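Local coordinates for conserved hypothetical protein BT1257 (Bacteroides thetaiotaomicron, PDB 2FG1) that is a macro-domain protein that probably removes ADP-ribose from modified thymidine in DNA, at residues A[50-55]-A[67-72]. Sequence-based numbering, arbitrary orientation.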
ATOM      1  N   GLU A  50      -9.640   1.223   7.945  1.00 17.17           N
ATOM      2  CA  GLU A  50     -10.907   1.231   7.231  1.00 17.21           C
ATOM      3  C   GLU A  50     -11.722   2.497   7.519  1.00 16.59           C
ATOM      4  O   GLU A  50     -12.235   3.143   6.601  1.00 16.30           O
ATOM      5  CB  GLU A  50     -11.731  -0.004   7.602  1.00 17.19           C
ATOM      6  CG  GLU A  50     -13.099  -0.015   6.913  1.00 17.36           C
ATOM      7  CD  GLU A  50     -13.935  -1.231   7.242  1.00 17.73           C
ATOM      8  OE1 GLU A  50     -13.428  -2.206   7.851  1.00 18.05           O
ATOM      9  OE2 GLU A  50     -15.133  -1.195   6.885  1.00 17.60           O
ATOM     10  N   GLU A  51     -11.839   2.841   8.797  1.00 16.71           N
ATOM     11  CA  GLU A  51     -12.668   3.990   9.166  1.00 17.10           C
ATOM     12  C   GLU A  51     -12.102   5.294   8.601  1.00 16.63           C
ATOM     13  O   GLU A  51     -12.842   6.138   8.088  1.00 16.78           O
ATOM     14  CB  GLU A  51     -12.882   4.064  10.674  1.00 17.62           C
ATOM     15  CG  GLU A  51     -13.673   5.321  11.109  1.00 18.17           C
ATOM     16  CD  GLU A  51     -15.098   5.394  10.567  1.00 20.27           C
ATOM     17  OE1 GLU A  51     -15.582   4.409   9.947  1.00 22.03           O
ATOM     18  OE2 GLU A  51     -15.747   6.444  10.778  1.00 17.82           O
ATOM     19  N   ALA A  52     -10.782   5.442   8.670  1.00 16.79           N
ATOM     20  CA  ALA A  52     -10.131   6.614   8.113  1.00 16.87           C
ATOM     21  C   ALA A  52     -10.369   6.699   6.610  1.00 16.82           C
ATOM     22  O   ALA A  52     -10.643   7.772   6.074  1.00 16.85           O
ATOM     23  CB  ALA A  52      -8.640   6.597   8.446  1.00 17.57           C
ATOM     24  N   TYR A  53     -10.256   5.555   5.930  1.00 16.75           N
ATOM     25  CA  TYR A  53     -10.464   5.520   4.482  1.00 16.87           C
ATOM     26  C   TYR A  53     -11.911   5.871   4.106  1.00 15.97           C
ATOM     27  O   TYR A  53     -12.151   6.633   3.170  1.00 16.71           O
ATOM     28  CB  TYR A  53     -10.104   4.130   3.951  1.00 17.79           C
ATOM     29  CG  TYR A  53     -10.461   3.899   2.506  1.00 17.09           C
ATOM     30  CD1 TYR A  53      -9.638   4.347   1.479  1.00 17.72           C
ATOM     31  CD2 TYR A  53     -11.623   3.213   2.168  1.00 17.64           C
ATOM     32  CE1 TYR A  53      -9.971   4.126   0.148  1.00 17.19           C
ATOM     33  CE2 TYR A  53     -11.958   2.979   0.847  1.00 17.95           C
ATOM     34  CZ  TYR A  53     -11.135   3.435  -0.154  1.00 18.14           C
ATOM     35  OH  TYR A  53     -11.500   3.181  -1.460  1.00 18.58           O
ATOM     36  N   ARG A  54     -12.872   5.302   4.826  1.00 16.39           N
ATOM     37  CA  ARG A  54     -14.274   5.574   4.532  1.00 16.40           C
ATOM     38  C   ARG A  54     -14.630   7.046   4.786  1.00 16.46           C
ATOM     39  O   ARG A  54     -15.362   7.658   4.014  1.00 16.30           O
ATOM     40  CB  ARG A  54     -15.168   4.634   5.331  1.00 17.01           C
ATOM     41  CG  ARG A  54     -15.046   3.177   4.869  1.00 16.98           C
ATOM     42  CD  ARG A  54     -16.221   2.369   5.364  1.00 17.57           C
ATOM     43  NE  ARG A  54     -16.088   0.916   5.213  1.00 16.95           N
ATOM     44  CZ  ARG A  54     -16.320   0.212   4.099  1.00 15.97           C
ATOM     45  NH1 ARG A  54     -16.618   0.813   2.949  1.00 16.14           N
ATOM     46  NH2 ARG A  54     -16.231  -1.114   4.152  1.00 16.74           N
ATOM     47  N   GLN A  55     -14.045   7.635   5.831  1.00 16.18           N
ATOM     48  CA  GLN A  55     -14.243   9.072   6.069  1.00 16.77           C
ATOM     49  C   GLN A  55     -13.580   9.899   4.979  1.00 16.41           C
ATOM     50  O   GLN A  55     -14.112  10.915   4.535  1.00 16.53           O
ATOM     51  CB  GLN A  55     -13.728   9.502   7.444  1.00 16.82           C
ATOM     52  CG  GLN A  55     -14.587   8.991   8.592  1.00 16.85           C
ATOM     53  CD  GLN A  55     -14.303   9.687   9.910  1.00 16.33           C
ATOM     54  OE1 GLN A  55     -13.886  10.855   9.931  1.00 17.39           O
ATOM     55  NE2 GLN A  55     -14.557   8.992  11.015  1.00 16.39           N
ATOM     56  N   ALA A  67      -2.910   9.627  -4.313  1.00 18.34           N
ATOM     57  CA  ALA A  67      -2.944  10.153  -2.947  1.00 18.38           C
ATOM     58  C   ALA A  67      -2.769   9.045  -1.909  1.00 18.30           C
ATOM     59  O   ALA A  67      -3.055   7.869  -2.174  1.00 18.13           O
ATOM     60  CB  ALA A  67      -4.243  10.924  -2.692  1.00 18.95           C
ATOM     61  N   VAL A  68      -2.310   9.425  -0.720  1.00 18.08           N
ATOM     62  CA  VAL A  68      -2.065   8.475   0.363  1.00 18.35           C
ATOM     63  C   VAL A  68      -2.552   9.071   1.674  1.00 18.42           C
ATOM     64  O   VAL A  68      -2.316  10.253   1.954  1.00 18.97           O
ATOM     65  CB  VAL A  68      -0.548   8.141   0.496  1.00 18.29           C
ATOM     66  CG1 VAL A  68      -0.319   7.075   1.571  1.00 18.56           C
ATOM     67  CG2 VAL A  68       0.032   7.682  -0.837  1.00 19.20           C
ATOM     68  N   GLN A  69      -3.182   8.225   2.492  1.00 18.49           N
ATOM     69  CA  GLN A  69      -3.560   8.555   3.861  1.00 18.44           C
ATOM     70  C   GLN A  69      -2.780   7.663   4.810  1.00 18.62           C
ATOM     71  O   GLN A  69      -2.778   6.438   4.647  1.00 18.62           O
ATOM     72  CB  GLN A  69      -5.053   8.306   4.036  1.00 18.61           C
ATOM     73  CG  GLN A  69      -5.597   8.513   5.435  1.00 18.64           C
ATOM     74  CD  GLN A  69      -7.045   8.118   5.501  1.00 18.43           C
ATOM     75  OE1 GLN A  69      -7.405   6.999   5.153  1.00 18.46           O
ATOM     76  NE2 GLN A  69      -7.894   9.037   5.958  1.00 18.18           N
ATOM     77  N   PHE A  70      -2.115   8.273   5.794  1.00 18.56           N
ATOM     78  CA  PHE A  70      -1.336   7.537   6.786  1.00 18.86           C
ATOM     79  C   PHE A  70      -2.088   7.506   8.103  1.00 18.97           C
ATOM     80  O   PHE A  70      -2.490   8.555   8.618  1.00 19.74           O
ATOM     81  CB  PHE A  70       0.046   8.181   6.988  1.00 19.06           C
ATOM     82  CG  PHE A  70       0.887   8.212   5.735  1.00 19.02           C
ATOM     83  CD1 PHE A  70       1.747   7.162   5.431  1.00 19.47           C
ATOM     84  CD2 PHE A  70       0.818   9.292   4.856  1.00 20.32           C
ATOM     85  CE1 PHE A  70       2.523   7.192   4.265  1.00 18.75           C
ATOM     86  CE2 PHE A  70       1.591   9.323   3.687  1.00 19.84           C
ATOM     87  CZ  PHE A  70       2.447   8.272   3.403  1.00 19.35           C
ATOM     88  N   VAL A  71      -2.339   6.310   8.622  0.50 18.91           N
ATOM     89  CA  VAL A  71      -3.023   6.183   9.907  0.50 19.99           C
ATOM     90  C   VAL A  71      -2.139   5.430  10.876  0.50 19.65           C
ATOM     91  O   VAL A  71      -1.459   4.470  10.520  0.50 19.68           O
ATOM     92  CB  VAL A  71      -4.430   5.509   9.789  0.50 20.54           C
ATOM     93  CG1 VAL A  71      -4.315   4.045   9.428  0.50 21.18           C
ATOM     94  CG2 VAL A  71      -5.229   5.657  11.072  0.50 22.65           C
ATOM     95  N   ASN A  72      -2.151   5.890  12.109  1.00 19.52           N
ATOM     96  CA  ASN A  72      -1.476   5.190  13.182  1.00 20.07           C
ATOM     97  C   ASN A  72      -2.366   4.059  13.685  1.00 20.20           C
ATOM     98  O   ASN A  72      -3.572   4.259  13.896  1.00 21.39           O
ATOM     99  CB  ASN A  72      -1.109   6.136  14.321  1.00 20.86           C
ATOM    100  CG  ASN A  72      -0.295   5.445  15.381  1.00 22.33           C
ATOM    101  OD1 ASN A  72       0.914   5.250  15.219  1.00 24.50           O
ATOM    102  ND2 ASN A  72      -0.950   5.022  16.450  1.00 22.81           N
TER
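Ala52 meets the flat amide of Gln69 twice: its CB lies over one face, offset toward the rim and 3.5 Å from OE1, and its O sits at the NE2 edge, in the amide plane. Gln69 NE2 reaches Ala52 O at 3.0 Å with an N-H...O angle of 161°, so the donor side is well aimed. The acceptor side is not: NE2 stands above the carbonyl plane of Ala52, 74° out of it, and so is on neither lone pair. Gln69 OE1 comes within 3.3 Å of Tyr53 N, yet the angle there is too poor for a bond; that oxygen accepts instead from Asn81 ND2. With CG anti to the backbone N (chi1 176°) and an extended chain beyond it, Gln69 projects straight from its strand to the helix. An alanine in place of Gln69 would probably leave Ala52 O without this side-chain donor and take from Asn81 ND2 the acceptor OE1 provides, opening a gap between helix and strand. Of the Tyr53 side chain, CB alone comes near Gln69; the ring meets Trp34 and Phe63, and OH bonds to Asn29 O. In the macro-domain fold, Gln69 and Val71 of edge strand 68-74 face helix 48-59, touching Trp56 and Met48 respectively, the axes of 50-55 and 68-72 approaching to 9.2 Å; the strand pairs antiparallel with strand 77-85, while Val68 and Phe70 pack against helix 100-117 on the other face.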